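Local coordinates for protein oxidoreductase, iron/ascorbate family (Shewanella oneidensis, PDB 3ON7) that is probably an iron(II)- and 2-oxoglutarate-dependent oxygenase, with predicted ethylene-forming and arginine-oxidising activities, at residues Q192-A195 and S199-D202. Sequence-based numbering, arbitrary orientation.
Sequences QVKA and SWLD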
loop_
_atom_site.group_PDB
_atom_site.type_symbol
_atom_site.label_atom_id
_atom_site.label_comp_id
_atom_site.label_asym_id
_atom_site.label_seq_id
_atom_site.Cartn_x
_atom_site.Cartn_y
_atom_site.Cartn_z
ATOM N N GLN B 192 20.504 -4.264 -24.553
ATOM C CA GLN B 192 20.874 -3.062 -25.283
ATOM C C GLN B 192 20.625 -1.782 -24.486
ATOM O O GLN B 192 19.777 -1.741 -23.584
ATOM C CB GLN B 192 20.087 -2.977 -26.569
ATOM C CG GLN B 192 20.327 -4.108 -27.510
ATOM C CD GLN B 192 19.613 -3.890 -28.813
ATOM O OE1 GLN B 192 18.467 -3.428 -28.829
ATOM N NE2 GLN B 192 20.283 -4.217 -29.925
ATOM N N VAL B 193 21.357 -0.739 -24.865
ATOM C CA VAL B 193 21.348 0.554 -24.192
ATOM C C VAL B 193 21.157 1.633 -25.225
ATOM O O VAL B 193 21.773 1.606 -26.264
ATOM C CB VAL B 193 22.696 0.799 -23.487
ATOM C CG1 VAL B 193 22.790 2.237 -22.978
ATOM C CG2 VAL B 193 22.899 -0.214 -22.375
ATOM N N LYS B 194 20.301 2.587 -24.924
ATOM C CA LYS B 194 19.987 3.681 -25.824
ATOM C C LYS B 194 21.120 4.730 -25.860
ATOM O O LYS B 194 21.449 5.344 -24.857
ATOM C CB LYS B 194 18.657 4.303 -25.391
ATOM C CG LYS B 194 18.208 5.568 -26.137
ATOM C CD LYS B 194 18.023 5.352 -27.618
ATOM C CE LYS B 194 16.865 4.379 -27.928
ATOM N NZ LYS B 194 15.512 4.840 -27.479
ATOM N N ALA B 195 21.708 4.901 -27.033
ATOM C CA ALA B 195 22.727 5.894 -27.269
ATOM C C ALA B 195 22.098 7.264 -27.484
ATOM O O ALA B 195 20.881 7.389 -27.664
ATOM C CB ALA B 195 23.545 5.518 -28.493
ATOM N N SER B 199 20.017 5.481 -31.587
ATOM C CA SER B 199 20.269 4.054 -31.875
ATOM C C SER B 199 20.431 3.227 -30.591
ATOM O O SER B 199 20.529 3.778 -29.483
ATOM C CB SER B 199 21.509 3.888 -32.763
ATOM O OG SER B 199 22.682 4.327 -32.110
ATOM N N TRP B 200 20.455 1.906 -30.760
ATOM C CA TRP B 200 20.671 0.954 -29.670
ATOM C C TRP B 200 22.091 0.369 -29.676
ATOM O O TRP B 200 22.569 -0.098 -30.707
ATOM C CB TRP B 200 19.659 -0.189 -29.764
ATOM C CG TRP B 200 18.268 0.237 -29.435
ATOM C CD1 TRP B 200 17.267 0.491 -30.304
ATOM C CD2 TRP B 200 17.735 0.457 -28.131
ATOM N NE1 TRP B 200 16.136 0.866 -29.628
ATOM C CE2 TRP B 200 16.398 0.849 -28.290
ATOM C CE3 TRP B 200 18.264 0.369 -26.839
ATOM C CZ2 TRP B 200 15.581 1.163 -27.204
ATOM C CZ3 TRP B 200 17.451 0.657 -25.765
ATOM C CH2 TRP B 200 16.128 1.053 -25.949
ATOM N N LEU B 201 22.750 0.396 -28.523
ATOM C CA LEU B 201 24.058 -0.212 -28.358
ATOM C C LEU B 201 23.931 -1.599 -27.737
ATOM O O LEU B 201 23.230 -1.762 -26.745
ATOM C CB LEU B 201 24.947 0.650 -27.454
ATOM C CG LEU B 201 25.247 2.083 -27.922
ATOM C CD1 LEU B 201 25.791 2.930 -26.778
ATOM C CD2 LEU B 201 26.221 2.055 -29.098
ATOM N N ASP B 202 24.624 -2.581 -28.316
ATOM C CA ASP B 202 24.710 -3.929 -27.770
ATOM C C ASP B 202 25.718 -3.988 -26.618
ATOM O O ASP B 202 26.778 -3.372 -26.664
ATOM C CB ASP B 202 25.105 -4.930 -28.863
ATOM C CG ASP B 202 24.001 -5.130 -29.913
ATOM O OD1 ASP B 202 22.840 -5.455 -29.541
ATOM O OD2 ASP B 202 24.296 -4.970 -31.115
#
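K194 and W200 meet on one face of a β-hairpin, together with Q192 and D202. The hairpin pairs strand 191-194 with strand 200-202, the latter an outermost strand of a four-stranded antiparallel sheet. V193 and L201 form the hydrogen-bonded pair: V193 N bonds to L201 O, and L201 N reaches V193 O at 2.7 Å, nearly straight at 173°. Near the turn, A195 N donates to S199 O at 2.9 Å.

The tight part lies around the indole. The K194 chain starts with CG anti to the backbone N (chi1 174°), then bends at each later torsion. This curls K194 CE over one face of the W200 six-membered ring, 3.7 Å from its centroid, in a CH-pi contact. The ring also packs on the backbone, with W200 CE3 3.5 Å from V193 C. Q192 runs extended beyond CG. Its amide plane lies about 5° from the W200 ring plane, but the two side chains cross at about a right angle and do not stack. Q192 OE1 lies 3.6 Å from W200 CB and accepts a hydrogen bond from R232, which also makes a cation-pi contact with W200. The other end of the amide is fixed by D202: Q192 NE2 donates to D202 OD1 at 2.9 Å, almost in the amide plane but from above the carboxylate plane.

The turn end is looser and partly exposed. A195 CB and L201 CD1 touch at 3.8 Å. S199 OG only approaches A195 CB and bonds instead to D197 in the turn. V193, by contrast, is buried against V203 and T229.

V193 also borders H174, D176 and H231, a possible empty iron site that would fit this family. The chemistry implies a Q192 amide with fixed rotation, since its two ends have different partners. The nearby R232 and D202 charges would probably polarise it.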